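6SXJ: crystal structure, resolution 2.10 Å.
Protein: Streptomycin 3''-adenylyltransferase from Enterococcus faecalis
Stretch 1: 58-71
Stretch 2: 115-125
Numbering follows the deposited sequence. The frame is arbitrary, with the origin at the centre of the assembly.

Stretch 1 58-71: TDQSKEILIQKIRP
Stretch 2 (115-125) LYEQGYIPQKE

One face of a helix that begins at Asp59 packs against the last turn or so of a second helix, which enters from earlier in the chain and includes Leu115 and Tyr116, and the loop that follows it, burying 466 Å² in all. Two CA pairs set the register: Glu63 CA lies 6.9 Å from Ile121 CA. Ile66 CA lies 7.8 Å from Tyr116 CA. The two stretches thus run in opposite senses: Asp59 lies by Gln123, Arg70 by Glu117. Contact residues recur at 59, 62/63, 66 and 70, the helical repeat. Thr58 (chi1 p) caps the first helix, its OG1 accepting from Ser61 N at 3.1 Å.

Ile66, m,t, points its CA-to-CB bond toward the other stretch and forms the apolar centre. Its CG2 sits over one face of the Tyr116 ring, 4.1 Å from the centroid and 18° off the normal, while its CD1 reaches Tyr116 CE1 and Pro122 CD, both at 3.7 Å. Tyr116 (chi1 m, chi2 -28°) also points toward the helix.

Leaving Tyr116, the chain turns through Gly119 at phi/psi 86/0, where a CB would jam against the preceding carbonyl. Tyr120 N closes the turn on Leu115 O at 2.9 Å. Ile121, extended at -136/111, starts sideways, but chi1 t and chi2 p bring CD1 to 3.6 Å from Lys62 CB and 3.8 Å from Glu63 N.

Lys62 (m,t,t,t) is buried and nearly fully extended, which carries NZ past Ile121 to donate to Pro122 O at 2.9 Å. Beside it Asp59, chi1 m, swings its end inward, and Gln123 folds m,m to meet it: NE2 donates to Asp59 OD1 at 2.6 Å, with a bent 133° angle.

At the other end Arg70 (t,t,p, chi4 -148°) brings NH1 to 3.4 Å from Glu117 OE1, whose side chain is m,m. This salt bridge is purely electrostatic, since the oxygen lies well out of the guanidinium plane.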

ATOM      1  N   THR A  58     -14.614  11.356 -14.157  1.00 75.63           N
ATOM      2  CA  THR A  58     -14.315  12.728 -14.526  1.00 83.26           C
ATOM      3  C   THR A  58     -13.311  13.315 -13.538  1.00 77.08           C
ATOM      4  O   THR A  58     -13.135  12.822 -12.423  1.00 71.14           O
ATOM      5  CB  THR A  58     -15.590  13.571 -14.544  1.00 82.01           C
ATOM      6  OG1 THR A  58     -16.155  13.613 -13.227  1.00 82.29           O
ATOM      7  CG2 THR A  58     -16.611  12.984 -15.512  1.00 72.24           C
ATOM      8  N   ASP A  59     -12.629  14.375 -13.965  1.00 74.11           N
ATOM      9  CA  ASP A  59     -11.745  15.077 -13.045  1.00 70.18           C
ATOM     10  C   ASP A  59     -12.521  15.773 -11.939  1.00 75.80           C
ATOM     11  O   ASP A  59     -11.933  16.128 -10.911  1.00 75.38           O
ATOM     12  CB  ASP A  59     -10.887  16.078 -13.807  1.00 76.41           C
ATOM     13  CG  ASP A  59      -9.689  15.426 -14.447  1.00 72.10           C
ATOM     14  OD1 ASP A  59      -8.557  15.845 -14.142  1.00 72.64           O
ATOM     15  OD2 ASP A  59      -9.880  14.476 -15.236  1.00 81.33           O
ATOM     16  N   GLN A  60     -13.826  15.974 -12.127  1.00 79.96           N
ATOM     17  CA  GLN A  60     -14.658  16.451 -11.029  1.00 82.99           C
ATOM     18  C   GLN A  60     -14.785  15.384  -9.949  1.00 74.93           C
ATOM     19  O   GLN A  60     -14.530  15.649  -8.770  1.00 74.15           O
ATOM     20  CB  GLN A  60     -16.043  16.844 -11.544  1.00 90.73           C
ATOM     21  CG  GLN A  60     -16.100  18.194 -12.235  1.00111.07           C
ATOM     22  CD  GLN A  60     -17.515  18.583 -12.624  1.00107.52           C
ATOM     23  OE1 GLN A  60     -18.433  17.765 -12.558  1.00101.38           O
ATOM     24  NE2 GLN A  60     -17.698  19.834 -13.028  1.00106.47           N
ATOM     25  N   SER A  61     -15.168  14.164 -10.341  1.00 72.33           N
ATOM     26  CA  SER A  61     -15.399  13.103  -9.364  1.00 79.33           C
ATOM     27  C   SER A  61     -14.156  12.841  -8.523  1.00 74.33           C
ATOM     28  O   SER A  61     -14.259  12.571  -7.320  1.00 72.56           O
ATOM     29  CB  SER A  61     -15.840  11.823 -10.078  1.00 76.24           C
ATOM     30  OG  SER A  61     -17.079  12.011 -10.738  1.00 71.95           O
ATOM     31  N   LYS A  62     -12.972  12.920  -9.135  1.00 67.85           N
ATOM     32  CA  LYS A  62     -11.744  12.699  -8.381  1.00 62.98           C
ATOM     33  C   LYS A  62     -11.522  13.812  -7.366  1.00 64.83           C
ATOM     34  O   LYS A  62     -11.116  13.548  -6.229  1.00 68.03           O
ATOM     35  CB  LYS A  62     -10.550  12.592  -9.329  1.00 60.01           C
ATOM     36  CG  LYS A  62     -10.678  11.483 -10.366  1.00 62.98           C
ATOM     37  CD  LYS A  62      -9.581  11.584 -11.421  1.00 69.02           C
ATOM     38  CE  LYS A  62      -9.674  10.455 -12.442  1.00 66.47           C
ATOM     39  NZ  LYS A  62      -8.445  10.368 -13.291  1.00 72.88           N
ATOM     40  N   GLU A  63     -11.775  15.063  -7.755  1.00 63.76           N
ATOM     41  CA  GLU A  63     -11.649  16.162  -6.805  1.00 62.73           C
ATOM     42  C   GLU A  63     -12.629  15.999  -5.648  1.00 65.94           C
ATOM     43  O   GLU A  63     -12.280  16.243  -4.486  1.00 61.57           O
ATOM     44  CB  GLU A  63     -11.872  17.493  -7.522  1.00 71.63           C
ATOM     45  CG  GLU A  63     -11.526  18.719  -6.698  1.00 75.46           C
ATOM     46  CD  GLU A  63     -11.755  20.012  -7.464  1.00 86.19           C
ATOM     47  OE1 GLU A  63     -11.383  20.069  -8.657  1.00 87.18           O
ATOM     48  OE2 GLU A  63     -12.308  20.967  -6.876  1.00 86.39           O
ATOM     49  N   ILE A  64     -13.861  15.582  -5.946  1.00 61.69           N
ATOM     50  CA  ILE A  64     -14.839  15.341  -4.888  1.00 71.42           C
ATOM     51  C   ILE A  64     -14.309  14.297  -3.916  1.00 59.44           C
ATOM     52  O   ILE A  64     -14.289  14.509  -2.698  1.00 59.43           O
ATOM     53  CB  ILE A  64     -16.187  14.900  -5.482  1.00 74.21           C
ATOM     54  CG1 ILE A  64     -16.703  15.913  -6.501  1.00 77.80           C
ATOM     55  CG2 ILE A  64     -17.200  14.700  -4.367  1.00 70.24           C
ATOM     56  CD1 ILE A  64     -17.926  15.420  -7.264  1.00 81.81           C
ATOM     57  N   LEU A  65     -13.875  13.149  -4.446  1.00 59.12           N
ATOM     58  CA  LEU A  65     -13.339  12.089  -3.600  1.00 59.47           C
ATOM     59  C   LEU A  65     -12.220  12.619  -2.718  1.00 60.19           C
ATOM     60  O   LEU A  65     -12.191  12.369  -1.507  1.00 51.52           O
ATOM     61  CB  LEU A  65     -12.831  10.931  -4.460  1.00 46.46           C
ATOM     62  CG  LEU A  65     -13.879  10.148  -5.244  1.00 52.32           C
ATOM     63  CD1 LEU A  65     -13.230   8.949  -5.911  1.00 51.06           C
ATOM     64  CD2 LEU A  65     -15.030   9.697  -4.333  1.00 57.36           C
ATOM     65  N   ILE A  66     -11.282  13.359  -3.310  1.00 52.72           N
ATOM     66  CA  ILE A  66     -10.207  13.921  -2.504  1.00 55.18           C
ATOM     67  C   ILE A  66     -10.781  14.847  -1.441  1.00 51.21           C
ATOM     68  O   ILE A  66     -10.345  14.842  -0.283  1.00 51.15           O
ATOM     69  CB  ILE A  66      -9.185  14.663  -3.384  1.00 58.16           C
ATOM     70  CG1 ILE A  66      -8.478  13.704  -4.344  1.00 58.04           C
ATOM     71  CG2 ILE A  66      -8.188  15.373  -2.485  1.00 50.13           C
ATOM     72  CD1 ILE A  66      -7.761  14.419  -5.483  1.00 61.96           C
ATOM     73  N   GLN A  67     -11.742  15.682  -1.830  1.00 59.68           N
ATOM     74  CA  GLN A  67     -12.302  16.647  -0.894  1.00 61.55           C
ATOM     75  C   GLN A  67     -13.017  15.939   0.244  1.00 60.32           C
ATOM     76  O   GLN A  67     -12.847  16.300   1.413  1.00 57.37           O
ATOM     77  CB  GLN A  67     -13.271  17.578  -1.619  1.00 73.59           C
ATOM     78  CG  GLN A  67     -12.680  18.893  -2.098  1.00 85.13           C
ATOM     79  CD  GLN A  67     -13.732  19.795  -2.725  1.00 95.28           C
ATOM     80  OE1 GLN A  67     -14.898  19.775  -2.327  1.00109.71           O
ATOM     81  NE2 GLN A  67     -13.325  20.586  -3.709  1.00 92.33           N
ATOM     82  N   LYS A  68     -13.813  14.920  -0.081  1.00 56.63           N
ATOM     83  CA  LYS A  68     -14.624  14.251   0.931  1.00 62.75           C
ATOM     84  C   LYS A  68     -13.815  13.256   1.750  1.00 58.79           C
ATOM     85  O   LYS A  68     -14.141  13.015   2.917  1.00 53.33           O
ATOM     86  CB  LYS A  68     -15.813  13.554   0.261  1.00 68.72           C
ATOM     87  CG  LYS A  68     -16.902  14.507  -0.247  1.00 63.11           C
ATOM     88  CD  LYS A  68     -17.207  15.602   0.774  1.00 78.58           C
ATOM     89  CE  LYS A  68     -18.150  16.650   0.224  1.00 85.09           C
ATOM     90  NZ  LYS A  68     -19.567  16.260   0.442  1.00 90.72           N
ATOM     91  N   ILE A  69     -12.753  12.681   1.185  1.00 51.02           N
ATOM     92  CA  ILE A  69     -11.978  11.734   1.979  1.00 52.72           C
ATOM     93  C   ILE A  69     -11.033  12.460   2.931  1.00 58.42           C
ATOM     94  O   ILE A  69     -10.752  11.970   4.032  1.00 49.33           O
ATOM     95  CB  ILE A  69     -11.205  10.758   1.079  1.00 51.09           C
ATOM     96  CG1 ILE A  69     -12.187   9.874   0.307  1.00 51.85           C
ATOM     97  CG2 ILE A  69     -10.268   9.914   1.931  1.00 44.73           C
ATOM     98  CD1 ILE A  69     -11.515   8.826  -0.557  1.00 53.45           C
ATOM     99  N   ARG A  70     -10.534  13.625   2.534  1.00 50.83           N
ATOM    100  CA  ARG A  70      -9.469  14.260   3.300  1.00 51.24           C
ATOM    101  C   ARG A  70      -9.842  14.536   4.748  1.00 54.58           C
ATOM    102  O   ARG A  70      -8.986  14.318   5.625  1.00 54.61           O
ATOM    103  CB  ARG A  70      -9.048  15.560   2.598  1.00 59.86           C
ATOM    104  CG  ARG A  70      -8.228  16.505   3.465  1.00 63.57           C
ATOM    105  CD  ARG A  70      -7.553  17.584   2.621  1.00 69.04           C
ATOM    106  NE  ARG A  70      -8.469  18.129   1.625  1.00 73.32           N
ATOM    107  CZ  ARG A  70      -8.101  18.580   0.432  1.00 63.74           C
ATOM    108  NH1 ARG A  70      -6.825  18.553   0.077  1.00 74.51           N
ATOM    109  NH2 ARG A  70      -9.010  19.064  -0.405  1.00 72.71           N
ATOM    110  N   PRO A  71     -11.048  15.010   5.075  1.00 59.14           N
ATOM    111  CA  PRO A  71     -11.339  15.353   6.478  1.00 58.18           C
ATOM    112  C   PRO A  71     -11.394  14.150   7.398  1.00 62.35           C
ATOM    113  O   PRO A  71     -11.235  14.312   8.616  1.00 61.01           O
ATOM    114  CB  PRO A  71     -12.710  16.044   6.409  1.00 56.99           C
ATOM    115  CG  PRO A  71     -13.045  16.182   4.934  1.00 65.34           C
ATOM    116  CD  PRO A  71     -12.231  15.168   4.209  1.00 64.12           C
ATOM    117  N   LEU A 115       0.664  17.800  -2.701  1.00 56.61           N
ATOM    118  CA  LEU A 115       0.315  17.965  -4.105  1.00 51.31           C
ATOM    119  C   LEU A 115      -1.177  18.199  -4.288  1.00 59.39           C
ATOM    120  O   LEU A 115      -1.579  18.990  -5.148  1.00 62.43           O
ATOM    121  CB  LEU A 115       0.750  16.740  -4.893  1.00 52.18           C
ATOM    122  CG  LEU A 115       2.216  16.666  -5.312  1.00 52.69           C
ATOM    123  CD1 LEU A 115       3.169  16.714  -4.143  1.00 57.20           C
ATOM    124  CD2 LEU A 115       2.348  15.371  -6.106  1.00 45.50           C
ATOM    125  N   TYR A 116      -2.017  17.488  -3.527  1.00 60.94           N
ATOM    126  CA  TYR A 116      -3.448  17.766  -3.576  1.00 60.56           C
ATOM    127  C   TYR A 116      -3.706  19.252  -3.352  1.00 57.12           C
ATOM    128  O   TYR A 116      -4.507  19.876  -4.062  1.00 52.84           O
ATOM    129  CB  TYR A 116      -4.193  16.939  -2.521  1.00 57.26           C
ATOM    130  CG  TYR A 116      -4.286  15.444  -2.786  1.00 54.00           C
ATOM    131  CD1 TYR A 116      -4.272  14.931  -4.078  1.00 51.98           C
ATOM    132  CD2 TYR A 116      -4.396  14.548  -1.730  1.00 54.74           C
ATOM    133  CE1 TYR A 116      -4.364  13.566  -4.306  1.00 58.01           C
ATOM    134  CE2 TYR A 116      -4.489  13.183  -1.947  1.00 49.81           C
ATOM    135  CZ  TYR A 116      -4.483  12.697  -3.228  1.00 50.12           C
ATOM    136  OH  TYR A 116      -4.581  11.336  -3.428  1.00 50.10           O
ATOM    137  N   GLU A 117      -3.020  19.837  -2.366  1.00 54.96           N
ATOM    138  CA  GLU A 117      -3.185  21.254  -2.071  1.00 67.20           C
ATOM    139  C   GLU A 117      -2.747  22.125  -3.239  1.00 69.27           C
ATOM    140  O   GLU A 117      -3.248  23.243  -3.396  1.00 75.00           O
ATOM    141  CB  GLU A 117      -2.391  21.625  -0.814  1.00 74.52           C
ATOM    142  CG  GLU A 117      -2.745  20.816   0.430  1.00 76.06           C
ATOM    143  CD  GLU A 117      -4.163  21.069   0.921  1.00 90.95           C
ATOM    144  OE1 GLU A 117      -4.611  20.367   1.855  1.00 83.86           O
ATOM    145  OE2 GLU A 117      -4.832  21.971   0.375  1.00109.76           O
ATOM    146  N   GLN A 118      -1.817  21.638  -4.063  1.00 65.13           N
ATOM    147  CA  GLN A 118      -1.367  22.365  -5.244  1.00 63.69           C
ATOM    148  C   GLN A 118      -2.272  22.145  -6.451  1.00 65.33           C
ATOM    149  O   GLN A 118      -1.886  22.492  -7.571  1.00 70.50           O
ATOM    150  CB  GLN A 118       0.064  21.955  -5.615  1.00 67.88           C
ATOM    151  CG  GLN A 118       1.151  22.509  -4.713  1.00 69.80           C
ATOM    152  CD  GLN A 118       2.543  22.333  -5.309  1.00 78.14           C
ATOM    153  OE1 GLN A 118       3.406  21.684  -4.718  1.00 86.16           O
ATOM    154  NE2 GLN A 118       2.760  22.905  -6.490  1.00 75.72           N
ATOM    155  N   GLY A 119      -3.451  21.569  -6.259  1.00 64.65           N
ATOM    156  CA  GLY A 119      -4.337  21.262  -7.359  1.00 61.32           C
ATOM    157  C   GLY A 119      -4.080  19.936  -8.037  1.00 63.96           C
ATOM    158  O   GLY A 119      -4.796  19.596  -8.989  1.00 66.60           O
ATOM    159  N   TYR A 120      -3.089  19.172  -7.585  1.00 56.62           N
ATOM    160  CA  TYR A 120      -2.787  17.917  -8.248  1.00 51.39           C
ATOM    161  C   TYR A 120      -4.010  17.010  -8.241  1.00 67.22           C
ATOM    162  O   TYR A 120      -4.745  16.919  -7.252  1.00 68.28           O
ATOM    163  CB  TYR A 120      -1.616  17.214  -7.581  1.00 56.83           C
ATOM    164  CG  TYR A 120      -1.399  15.821  -8.127  1.00 62.92           C
ATOM    165  CD1 TYR A 120      -0.833  15.630  -9.383  1.00 61.94           C
ATOM    166  CD2 TYR A 120      -1.771  14.694  -7.392  1.00 52.80           C
ATOM    167  CE1 TYR A 120      -0.635  14.355  -9.894  1.00 59.92           C
ATOM    168  CE2 TYR A 120      -1.575  13.418  -7.893  1.00 57.40           C
ATOM    169  CZ  TYR A 120      -1.001  13.256  -9.146  1.00 62.27           C
ATOM    170  OH  TYR A 120      -0.801  11.997  -9.667  1.00 65.71           O
ATOM    171  N   ILE A 121      -4.205  16.317  -9.354  1.00 67.10           N
ATOM    172  CA  ILE A 121      -5.410  15.542  -9.605  1.00 63.55           C
ATOM    173  C   ILE A 121      -4.968  14.207 -10.193  1.00 61.10           C
ATOM    174  O   ILE A 121      -4.467  14.175 -11.325  1.00 62.15           O
ATOM    175  CB  ILE A 121      -6.355  16.314 -10.541  1.00 71.38           C
ATOM    176  CG1 ILE A 121      -7.597  15.480 -10.845  1.00 64.36           C
ATOM    177  CG2 ILE A 121      -5.604  16.755 -11.804  1.00 76.16           C
ATOM    178  CD1 ILE A 121      -8.672  15.618  -9.791  1.00 74.07           C
ATOM    179  N   PRO A 122      -5.111  13.090  -9.477  1.00 57.59           N
ATOM    180  CA  PRO A 122      -4.629  11.814 -10.025  1.00 52.07           C
ATOM    181  C   PRO A 122      -5.215  11.533 -11.402  1.00 63.09           C
ATOM    182  O   PRO A 122      -6.429  11.594 -11.611  1.00 56.18           O
ATOM    183  CB  PRO A 122      -5.084  10.784  -8.979  1.00 66.54           C
ATOM    184  CG  PRO A 122      -5.101  11.564  -7.690  1.00 56.56           C
ATOM    185  CD  PRO A 122      -5.587  12.946  -8.084  1.00 56.30           C
ATOM    186  N   GLN A 123      -4.332  11.257 -12.356  1.00 60.33           N
ATOM    187  CA  GLN A 123      -4.704  10.883 -13.710  1.00 68.45           C
ATOM    188  C   GLN A 123      -4.411   9.403 -13.905  1.00 62.30           C
ATOM    189  O   GLN A 123      -3.643   8.801 -13.149  1.00 56.78           O
ATOM    190  CB  GLN A 123      -3.941  11.725 -14.744  1.00 55.81           C
ATOM    191  CG  GLN A 123      -4.404  13.173 -14.792  1.00 61.55           C
ATOM    192  CD  GLN A 123      -5.912  13.303 -14.929  1.00 66.99           C
ATOM    193  OE1 GLN A 123      -6.544  12.546 -15.667  1.00 77.11           O
ATOM    194  NE2 GLN A 123      -6.496  14.255 -14.208  1.00 64.26           N
ATOM    195  N   LYS A 124      -5.035   8.818 -14.923  1.00 65.63           N
ATOM    196  CA  LYS A 124      -4.760   7.426 -15.248  1.00 66.01           C
ATOM    197  C   LYS A 124      -3.257   7.225 -15.368  1.00 67.79           C
ATOM    198  O   LYS A 124      -2.577   7.965 -16.081  1.00 71.00           O
ATOM    199  CB  LYS A 124      -5.455   7.027 -16.552  1.00 70.47           C
ATOM    200  CG  LYS A 124      -5.113   5.615 -17.025  1.00 72.73           C
ATOM    201  CD  LYS A 124      -5.748   4.538 -16.150  1.00 75.08           C
ATOM    202  CE  LYS A 124      -7.272   4.584 -16.157  1.00 78.25           C
ATOM    203  NZ  LYS A 124      -7.840   5.063 -17.460  1.00 97.44           N
ATOM    204  N   GLU A 125      -2.736   6.228 -14.661  1.00 66.96           N
ATOM    205  CA  GLU A 125      -1.306   5.967 -14.692  1.00 65.96           C
ATOM    206  C   GLU A 125      -1.073   4.470 -14.579  1.00 67.18           C
ATOM    207  O   GLU A 125      -1.974   3.698 -14.235  1.00 65.54           O
ATOM    208  CB  GLU A 125      -0.571   6.712 -13.570  1.00 70.42           C
ATOM    209  CG  GLU A 125      -1.313   6.711 -12.249  1.00 62.93           C
ATOM    210  CD  GLU A 125      -0.463   7.201 -11.089  1.00 70.67           C
ATOM    211  OE1 GLU A 125       0.711   6.777 -10.989  1.00 60.36           O
ATOM    212  OE2 GLU A 125      -0.977   8.000 -10.268  1.00 73.96           O
TER